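Local coordinates for protein histidine kinase (Synechocystis sp., PDB 5DFY) that senses light through a bilin-binding GAF domain, the part present here, and as a whole probably phosphorylates protein histidine in a two-component regulatory system, at residues A[57-62]-A[69-74]; A[85-90]-A[101-106]. All coordinates share one frame; numbering follows the deposited sequence.

Interaction 1: A[57-62]-A[69-74]. With CYC (phycocyanobilin), chain B.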
loop_
_atom_site.group_PDB
_atom_site.type_symbol
_atom_site.label_atom_id
_atom_site.label_comp_id
_atom_site.label_asym_id
_atom_site.label_seq_id
_atom_site.Cartn_x
_atom_site.Cartn_y
_atom_site.Cartn_z
ATOM N N ALA A 57 -8.122 16.933 5.601
ATOM C CA ALA A 57 -6.973 17.075 6.471
ATOM C C ALA A 57 -5.703 17.195 5.645
ATOM O O ALA A 57 -4.877 18.062 5.892
ATOM C CB ALA A 57 -6.869 15.895 7.443
ATOM N N THR A 58 -5.551 16.321 4.660
ATOM C CA THR A 58 -4.336 16.322 3.864
ATOM C C THR A 58 -4.212 17.609 3.069
ATOM O O THR A 58 -3.147 18.215 3.033
ATOM C CB THR A 58 -4.287 15.122 2.885
ATOM O OG1 THR A 58 -4.202 13.905 3.635
ATOM C CG2 THR A 58 -3.080 15.228 1.959
ATOM N N SER A 59 -5.290 18.027 2.433
ATOM C CA SER A 59 -5.251 19.167 1.523
ATOM C C SER A 59 -4.942 20.442 2.303
ATOM O O SER A 59 -4.147 21.269 1.878
ATOM C CB SER A 59 -6.579 19.326 0.770
ATOM O OG SER A 59 -6.853 18.193 -0.053
ATOM N N ASP A 60 -5.610 20.592 3.453
ATOM C CA ASP A 60 -5.376 21.752 4.309
ATOM C C ASP A 60 -3.953 21.739 4.867
ATOM O O ASP A 60 -3.314 22.786 4.995
ATOM C CB ASP A 60 -6.362 21.799 5.485
ATOM C CG ASP A 60 -7.792 22.140 5.070
ATOM O OD1 ASP A 60 -8.044 22.581 3.918
ATOM O OD2 ASP A 60 -8.687 21.981 5.935
ATOM N N GLU A 61 -3.443 20.552 5.197
ATOM C CA GLU A 61 -2.080 20.427 5.686
ATOM C C GLU A 61 -1.068 20.882 4.625
ATOM O O GLU A 61 -0.150 21.646 4.930
ATOM C CB GLU A 61 -1.818 18.975 6.129
ATOM C CG GLU A 61 -0.373 18.689 6.555
ATOM C CD GLU A 61 -0.122 17.208 6.876
ATOM O OE1 GLU A 61 -0.668 16.319 6.178
ATOM O OE2 GLU A 61 0.637 16.940 7.828
ATOM N N VAL A 62 -1.253 20.437 3.383
ATOM C CA VAL A 62 -0.372 20.847 2.297
ATOM C C VAL A 62 -0.390 22.364 2.146
ATOM O O VAL A 62 0.655 23.000 2.033
ATOM C CB VAL A 62 -0.758 20.180 0.974
ATOM C CG1 VAL A 62 0.053 20.753 -0.174
ATOM C CG2 VAL A 62 -0.585 18.674 1.089
ATOM N N ASP A 69 -1.446 28.498 -2.757
ATOM C CA ASP A 69 -2.755 29.138 -2.862
ATOM C C ASP A 69 -3.916 28.157 -2.966
ATOM O O ASP A 69 -5.014 28.423 -2.469
ATOM C CB ASP A 69 -2.760 30.069 -4.062
ATOM C CG ASP A 69 -1.790 31.213 -3.894
ATOM O OD1 ASP A 69 -1.771 31.807 -2.790
ATOM O OD2 ASP A 69 -1.049 31.499 -4.844
ATOM N N ARG A 70 -3.668 27.007 -3.598
ATOM C CA ARG A 70 -4.709 25.993 -3.800
ATOM C C ARG A 70 -4.074 24.618 -3.708
ATOM O O ARG A 70 -2.933 24.465 -4.090
ATOM C CB ARG A 70 -5.394 26.133 -5.149
ATOM C CG ARG A 70 -6.750 25.453 -5.218
ATOM C CD ARG A 70 -7.297 25.260 -6.627
ATOM N NE ARG A 70 -7.206 26.418 -7.528
ATOM C CZ ARG A 70 -8.082 27.416 -7.603
ATOM N NH1 ARG A 70 -7.854 28.377 -8.476
ATOM N NH2 ARG A 70 -9.157 27.471 -6.831
ATOM N N VAL A 71 -4.823 23.648 -3.188
ATOM C CA VAL A 71 -4.428 22.234 -3.211
ATOM C C VAL A 71 -5.603 21.447 -3.760
ATOM O O VAL A 71 -6.755 21.702 -3.389
ATOM C CB VAL A 71 -4.045 21.731 -1.832
ATOM C CG1 VAL A 71 -3.744 20.231 -1.856
ATOM C CG2 VAL A 71 -2.878 22.518 -1.278
ATOM N N LEU A 72 -5.319 20.486 -4.642
ATOM C CA LEU A 72 -6.360 19.663 -5.241
ATOM C C LEU A 72 -6.020 18.185 -5.117
ATOM O O LEU A 72 -4.850 17.773 -5.245
ATOM C CB LEU A 72 -6.582 19.985 -6.708
ATOM C CG LEU A 72 -7.051 21.409 -7.044
ATOM C CD1 LEU A 72 -6.921 21.698 -8.528
ATOM C CD2 LEU A 72 -8.482 21.583 -6.561
ATOM N N VAL A 73 -7.068 17.407 -4.877
ATOM C CA VAL A 73 -7.008 15.946 -4.941
ATOM C C VAL A 73 -7.785 15.495 -6.169
ATOM O O VAL A 73 -8.962 15.826 -6.315
ATOM C CB VAL A 73 -7.593 15.305 -3.675
ATOM C CG1 VAL A 73 -7.517 13.761 -3.778
ATOM C CG2 VAL A 73 -6.853 15.776 -2.425
ATOM N N TYR A 74 -7.127 14.727 -7.033
ATOM C CA TYR A 74 -7.660 14.307 -8.334
ATOM C C TYR A 74 -7.591 12.801 -8.380
ATOM O O TYR A 74 -6.518 12.244 -8.209
ATOM C CB TYR A 74 -6.837 14.917 -9.456
ATOM C CG TYR A 74 -7.197 14.615 -10.891
ATOM C CD1 TYR A 74 -8.153 15.371 -11.560
ATOM C CD2 TYR A 74 -6.524 13.631 -11.606
ATOM C CE1 TYR A 74 -8.445 15.132 -12.883
ATOM C CE2 TYR A 74 -6.825 13.378 -12.943
ATOM C CZ TYR A 74 -7.769 14.146 -13.571
ATOM O OH TYR A 74 -8.085 13.920 -14.893
HETATM C CHA CYC B . 0.627 17.037 -19.499
HETATM N NA CYC B . -1.332 17.365 -17.916
HETATM C C1A CYC B . 0.054 17.047 -18.286
HETATM C C2A CYC B . 0.774 16.735 -17.005
HETATM C C3A CYC B . -0.150 16.865 -15.902
HETATM C C4A CYC B . -1.448 17.266 -16.468
HETATM C CMA CYC B . 0.198 16.614 -14.458
HETATM C CAA CYC B . 2.221 16.279 -16.938
HETATM C CBA CYC B . 2.097 14.774 -17.260
HETATM C CGA CYC B . 3.403 13.989 -17.374
HETATM O O1A CYC B . 4.482 14.613 -17.484
HETATM O O2A CYC B . 3.414 12.709 -17.388
HETATM C CHB CYC B . -2.766 17.478 -15.808
HETATM N NB CYC B . -1.959 18.659 -13.747
HETATM C C1B CYC B . -2.926 17.864 -14.553
HETATM C C2B CYC B . -4.112 17.604 -13.729
HETATM C C3B CYC B . -3.925 18.200 -12.474
HETATM C C4B CYC B . -2.617 18.890 -12.440
HETATM C CMB CYC B . -5.308 16.815 -14.215
HETATM C CAB CYC B . -4.903 18.179 -11.305
HETATM C CBB CYC B . -4.330 17.355 -10.161
HETATM O OB CYC B . -2.101 19.519 -11.547
HETATM N NC CYC B . -4.260 18.874 -21.203
HETATM C C1C CYC B . -5.327 19.501 -21.195
HETATM C C2C CYC B . -5.907 19.655 -22.806
HETATM C C3C CYC B . -5.321 18.692 -23.465
HETATM C C4C CYC B . -3.928 18.492 -22.669
HETATM C CMC CYC B . -7.478 19.674 -22.825
HETATM C CAC CYC B . -5.037 18.916 -25.053
HETATM C CBC CYC B . -6.348 18.801 -25.796
HETATM O OC CYC B . -5.904 19.951 -20.225
HETATM C CHD CYC B . -2.798 17.980 -23.179
HETATM N ND CYC B . -1.460 17.548 -21.019
HETATM C C1D CYC B . -1.568 17.712 -22.373
HETATM C C2D CYC B . -0.333 17.601 -22.945
HETATM C C3D CYC B . 0.556 17.353 -21.951
HETATM C C4D CYC B . -0.150 17.318 -20.753
HETATM C CMD CYC B . -0.081 17.722 -24.441
HETATM C CAD CYC B . 2.042 17.149 -22.112
HETATM C CBD CYC B . 2.797 18.420 -21.781
HETATM C CGD CYC B . 2.473 19.492 -22.807
HETATM O O1D CYC B . 1.774 20.495 -22.501
HETATM O O2D CYC B . 2.896 19.393 -23.992
#
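The helix-on-sheet layer of the GAF domain is illustrated by Ser59 and Val62 of helix 50-66, which rest on Val71 and Val73 of strand 70-76. The two short segments run roughly antiparallel, at 150°, with their axes 8.0 Å apart. Val71 makes the largest share of the contact. With CG1 anti to the backbone N (chi1 175°), its CG2 methyl falls anti to the carbonyl carbon and meets the CG1 methyl of Val62 at 3.6 Å and the backbone O of Ser59 also at 3.6 Å, while its other branch, CG1, lies 3.8 Å from Ser59 CA. One branched side chain thus touches two successive turns of the helix: the fork of Val62 on one, the backbone of Ser59 on the other. Val73, two residues along the strand, reaches the same helix with CG2 alone, 3.4 Å from Ser59 OG, a contact to be treated with caution because Ser59 adopts two conformations. In one of them the hydroxyl bonds back to the carbonyl O of Phe55 one turn earlier, a polar partner within its own helix. Leu185 and Ile188 of helix 179-203 also pack on Val62, and Leu166 of the neighbouring strand packs on Val71. Tyr74 belongs to the other face of the sheet, where phycocyanobilin lies. Its CB is 3.6 Å from CBB of the bilin, and the CMB methyl sits 3.7 Å above one face of the ring, displaced toward the rim. No hydrogen bond links helix and strand here. Cohesion probably rests on packing of valine methyls on each other and on the backbone of Ser59 at a buried interface, and strand 70-76 joins an apolar helix-facing layer to the chromophore pocket on the reverse side of the same sheet.

Interaction 2: A[85-90]-A[101-106]; sequences IHESVA and NNFPLW. With CYC (phycocyanobilin), chain B.
With CG set anti to its carbonyl carbon (chi1 -70°) and the ring turned about perpendicular to the CA-CB-CG plane (chi2 87°), Phe103 extends its far rim from the loop to the backbone of strand 82-89. Three successive residues receive it, of which Ile85 and His86 form a classic beta bulge facing Val73. CE2 meets Glu87 CB at 3.7 Å, the methylene lying at the ring edge and in its plane, whereas CZ comes within 3.9 Å of His86 CA and CE1 within 3.9 Å of Ile85 C. The phenyl group thus lies against main chain and the foot of a side chain, without a hydrogen bond. The Glu87 carboxylate bonds elsewhere, to Arg70 as a salt bridge and to the backbone N-H groups of Leu96 and Lys97.

Three residues on, Trp106, a phycocyanobilin-binding residue lining the pocket, lays one indole face over the bilin ring that carries C2B, that atom 3.5 Å above the indole plane; CZ2 approaches C1B at 3.4 Å and CH2 approaches NB at 3.5 Å. NE1 also gives a weak, strongly bent hydrogen bond to bilin OC (2.9 Å, 119°) and a weak one to Asp108 OD2. Replacing Trp106 by an alanine would take away the cover over the C2B ring and the N-H near OC, so that ring would probably be freer to turn and OC would lose a weak donor.

The loop is thereby held between two elements: Phe103 presses on outermost strand 82-89, which pairs with strand 70-76, while Trp106 packs on His139, Asn142 and Leu143 of helix 137-145.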
loop_
_atom_site.group_PDB
_atom_site.type_symbol
_atom_site.label_atom_id
_atom_site.label_comp_id
_atom_site.label_asym_id
_atom_site.label_seq_id
_atom_site.Cartn_x
_atom_site.Cartn_y
_atom_site.Cartn_z
ATOM N N ILE A 85 -11.958 15.655 -6.368
ATOM C CA ILE A 85 -12.812 15.293 -5.278
ATOM C C ILE A 85 -12.541 16.086 -4.022
ATOM O O ILE A 85 -13.308 15.979 -3.080
ATOM C CB ILE A 85 -12.716 13.778 -5.000
ATOM C CG1 ILE A 85 -11.299 13.370 -4.633
ATOM C CG2 ILE A 85 -13.174 12.989 -6.251
ATOM C CD1 ILE A 85 -11.240 11.941 -4.106
ATOM N N HIS A 86 -11.494 16.920 -4.009
ATOM C CA HIS A 86 -11.327 17.854 -2.904
ATOM C C HIS A 86 -10.446 19.030 -3.277
ATOM O O HIS A 86 -9.524 18.909 -4.073
ATOM C CB HIS A 86 -10.746 17.171 -1.665
ATOM C CG HIS A 86 -10.969 17.949 -0.412
ATOM N ND1 HIS A 86 -12.073 17.771 0.391
ATOM C CD2 HIS A 86 -10.261 18.961 0.148
ATOM C CE1 HIS A 86 -12.020 18.615 1.405
ATOM N NE2 HIS A 86 -10.930 19.349 1.279
ATOM N N GLU A 87 -10.761 20.171 -2.667
ATOM C CA GLU A 87 -10.034 21.423 -2.847
ATOM C C GLU A 87 -9.798 22.085 -1.498
ATOM O O GLU A 87 -10.709 22.173 -0.671
ATOM C CB GLU A 87 -10.824 22.368 -3.760
ATOM C CG GLU A 87 -10.250 23.774 -3.869
ATOM C CD GLU A 87 -11.139 24.674 -4.708
ATOM O OE1 GLU A 87 -12.385 24.569 -4.574
ATOM O OE2 GLU A 87 -10.593 25.456 -5.509
ATOM N N SER A 88 -8.583 22.571 -1.269
ATOM C CA SER A 88 -8.307 23.515 -0.194
ATOM C C SER A 88 -7.800 24.781 -0.871
ATOM O O SER A 88 -6.828 24.730 -1.610
ATOM C CB SER A 88 -7.270 22.969 0.794
ATOM O OG SER A 88 -6.962 23.879 1.831
ATOM N N VAL A 89 -8.461 25.910 -0.634
ATOM C CA VAL A 89 -8.091 27.140 -1.301
ATOM C C VAL A 89 -8.201 28.331 -0.351
ATOM O O VAL A 89 -9.110 28.386 0.495
ATOM C CB VAL A 89 -8.968 27.353 -2.553
ATOM C CG1 VAL A 89 -10.454 27.490 -2.205
ATOM C CG2 VAL A 89 -8.506 28.557 -3.369
ATOM N N ALA A 90 -7.258 29.268 -0.474
ATOM C CA ALA A 90 -7.308 30.494 0.328
ATOM C C ALA A 90 -8.492 31.346 -0.128
ATOM O O ALA A 90 -8.870 31.326 -1.301
ATOM C CB ALA A 90 -6.010 31.272 0.209
ATOM N N ASN A 101 -21.110 21.582 -4.566
ATOM C CA ASN A 101 -19.938 20.778 -4.262
ATOM C C ASN A 101 -19.504 19.953 -5.460
ATOM O O ASN A 101 -18.908 18.889 -5.308
ATOM C CB ASN A 101 -20.199 19.884 -3.058
ATOM C CG ASN A 101 -20.446 20.679 -1.797
ATOM O OD1 ASN A 101 -19.695 21.602 -1.479
ATOM N ND2 ASN A 101 -21.503 20.334 -1.073
ATOM N N ASN A 102 -19.791 20.470 -6.649
ATOM C CA ASN A 102 -19.293 19.898 -7.888
ATOM C C ASN A 102 -18.071 20.654 -8.390
ATOM O O ASN A 102 -17.898 21.844 -8.119
ATOM C CB ASN A 102 -20.359 19.910 -8.974
ATOM C CG ASN A 102 -21.578 19.108 -8.592
ATOM O OD1 ASN A 102 -21.469 18.022 -8.017
ATOM N ND2 ASN A 102 -22.752 19.653 -8.881
ATOM N N PHE A 103 -17.243 19.952 -9.148
ATOM C CA PHE A 103 -16.005 20.500 -9.666
ATOM C C PHE A 103 -16.039 20.588 -11.163
ATOM O O PHE A 103 -16.755 19.822 -11.812
ATOM C CB PHE A 103 -14.813 19.625 -9.253
ATOM C CG PHE A 103 -14.485 19.693 -7.802
ATOM C CD1 PHE A 103 -15.104 18.858 -6.891
ATOM C CD2 PHE A 103 -13.553 20.607 -7.344
ATOM C CE1 PHE A 103 -14.794 18.917 -5.558
ATOM C CE2 PHE A 103 -13.238 20.680 -5.996
ATOM C CZ PHE A 103 -13.854 19.844 -5.103
ATOM N N PRO A 104 -15.234 21.479 -11.736
ATOM C CA PRO A 104 -15.095 21.476 -13.186
ATOM C C PRO A 104 -14.340 20.256 -13.674
ATOM O O PRO A 104 -13.702 19.569 -12.870
ATOM C CB PRO A 104 -14.288 22.737 -13.466
ATOM C CG PRO A 104 -13.471 22.924 -12.216
ATOM C CD PRO A 104 -14.370 22.491 -11.103
ATOM N N LEU A 105 -14.423 20.001 -14.973
ATOM C CA LEU A 105 -13.678 18.920 -15.604
ATOM C C LEU A 105 -12.364 19.428 -16.172
ATOM O O LEU A 105 -12.294 20.501 -16.761
ATOM C CB LEU A 105 -14.490 18.280 -16.726
ATOM C CG LEU A 105 -15.812 17.682 -16.284
ATOM C CD1 LEU A 105 -16.581 17.249 -17.514
ATOM C CD2 LEU A 105 -15.596 16.514 -15.326
ATOM N N TRP A 106 -11.318 18.644 -15.978
ATOM C CA TRP A 106 -10.040 18.898 -16.619
ATOM C C TRP A 106 -9.761 17.662 -17.461
ATOM O O TRP A 106 -9.335 16.620 -16.950
ATOM C CB TRP A 106 -8.961 19.168 -15.572
ATOM C CG TRP A 106 -7.588 19.450 -16.087
ATOM C CD1 TRP A 106 -7.063 19.122 -17.308
ATOM C CD2 TRP A 106 -6.542 20.110 -15.368
ATOM N NE1 TRP A 106 -5.752 19.534 -17.384
ATOM C CE2 TRP A 106 -5.410 20.139 -16.204
ATOM C CE3 TRP A 106 -6.452 20.668 -14.088
ATOM C CZ2 TRP A 106 -4.213 20.710 -15.808
ATOM C CZ3 TRP A 106 -5.259 21.241 -13.697
ATOM C CH2 TRP A 106 -4.155 21.255 -14.550
HETATM C CHA CYC B . 0.627 17.037 -19.499
HETATM N NA CYC B . -1.332 17.365 -17.916
HETATM C C1A CYC B . 0.054 17.047 -18.286
HETATM C C2A CYC B . 0.774 16.735 -17.005
HETATM C C3A CYC B . -0.150 16.865 -15.902
HETATM C C4A CYC B . -1.448 17.266 -16.468
HETATM C CMA CYC B . 0.198 16.614 -14.458
HETATM C CAA CYC B . 2.221 16.279 -16.938
HETATM C CBA CYC B . 2.097 14.774 -17.260
HETATM C CGA CYC B . 3.403 13.989 -17.374
HETATM O O1A CYC B . 4.482 14.613 -17.484
HETATM O O2A CYC B . 3.414 12.709 -17.388
HETATM C CHB CYC B . -2.766 17.478 -15.808
HETATM N NB CYC B . -1.959 18.659 -13.747
HETATM C C1B CYC B . -2.926 17.864 -14.553
HETATM C C2B CYC B . -4.112 17.604 -13.729
HETATM C C3B CYC B . -3.925 18.200 -12.474
HETATM C C4B CYC B . -2.617 18.890 -12.440
HETATM C CMB CYC B . -5.308 16.815 -14.215
HETATM C CAB CYC B . -4.903 18.179 -11.305
HETATM C CBB CYC B . -4.330 17.355 -10.161
HETATM O OB CYC B . -2.101 19.519 -11.547
HETATM N NC CYC B . -4.260 18.874 -21.203
HETATM C C1C CYC B . -5.327 19.501 -21.195
HETATM C C2C CYC B . -5.907 19.655 -22.806
HETATM C C3C CYC B . -5.321 18.692 -23.465
HETATM C C4C CYC B . -3.928 18.492 -22.669
HETATM C CMC CYC B . -7.478 19.674 -22.825
HETATM C CAC CYC B . -5.037 18.916 -25.053
HETATM C CBC CYC B . -6.348 18.801 -25.796
HETATM O OC CYC B . -5.904 19.951 -20.225
HETATM C CHD CYC B . -2.798 17.980 -23.179
HETATM N ND CYC B . -1.460 17.548 -21.019
HETATM C C1D CYC B . -1.568 17.712 -22.373
HETATM C C2D CYC B . -0.333 17.601 -22.945
HETATM C C3D CYC B . 0.556 17.353 -21.951
HETATM C C4D CYC B . -0.150 17.318 -20.753
HETATM C CMD CYC B . -0.081 17.722 -24.441
HETATM C CAD CYC B . 2.042 17.149 -22.112
HETATM C CBD CYC B . 2.797 18.420 -21.781
HETATM C CGD CYC B . 2.473 19.492 -22.807
HETATM O O1D CYC B . 1.774 20.495 -22.501
HETATM O O2D CYC B . 2.896 19.393 -23.992
#

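Read from the N terminus, the chain runs on to the end of helix 50-66, turns through residues 67-69 and enters strand 70-76, so interaction 1 closes a short helix-to-strand connection. It then returns along strand 82-89 and wanders through residues 91-100 before interaction 2 closes that second, longer loop. The two are in series, neither enclosing nor crossing the other. Adjacent strands couple them: Val71 N and Ser88 O lie 2.8 Å apart, a probable hydrogen bond, and Asp60 OD1 probably bonds Ser88 OG at 2.7 Å. Together they tie the N-terminal helix, the sheet edge and the loop before helix 109-113 to one phycocyanobilin, which Tyr74 and Trp106 both touch.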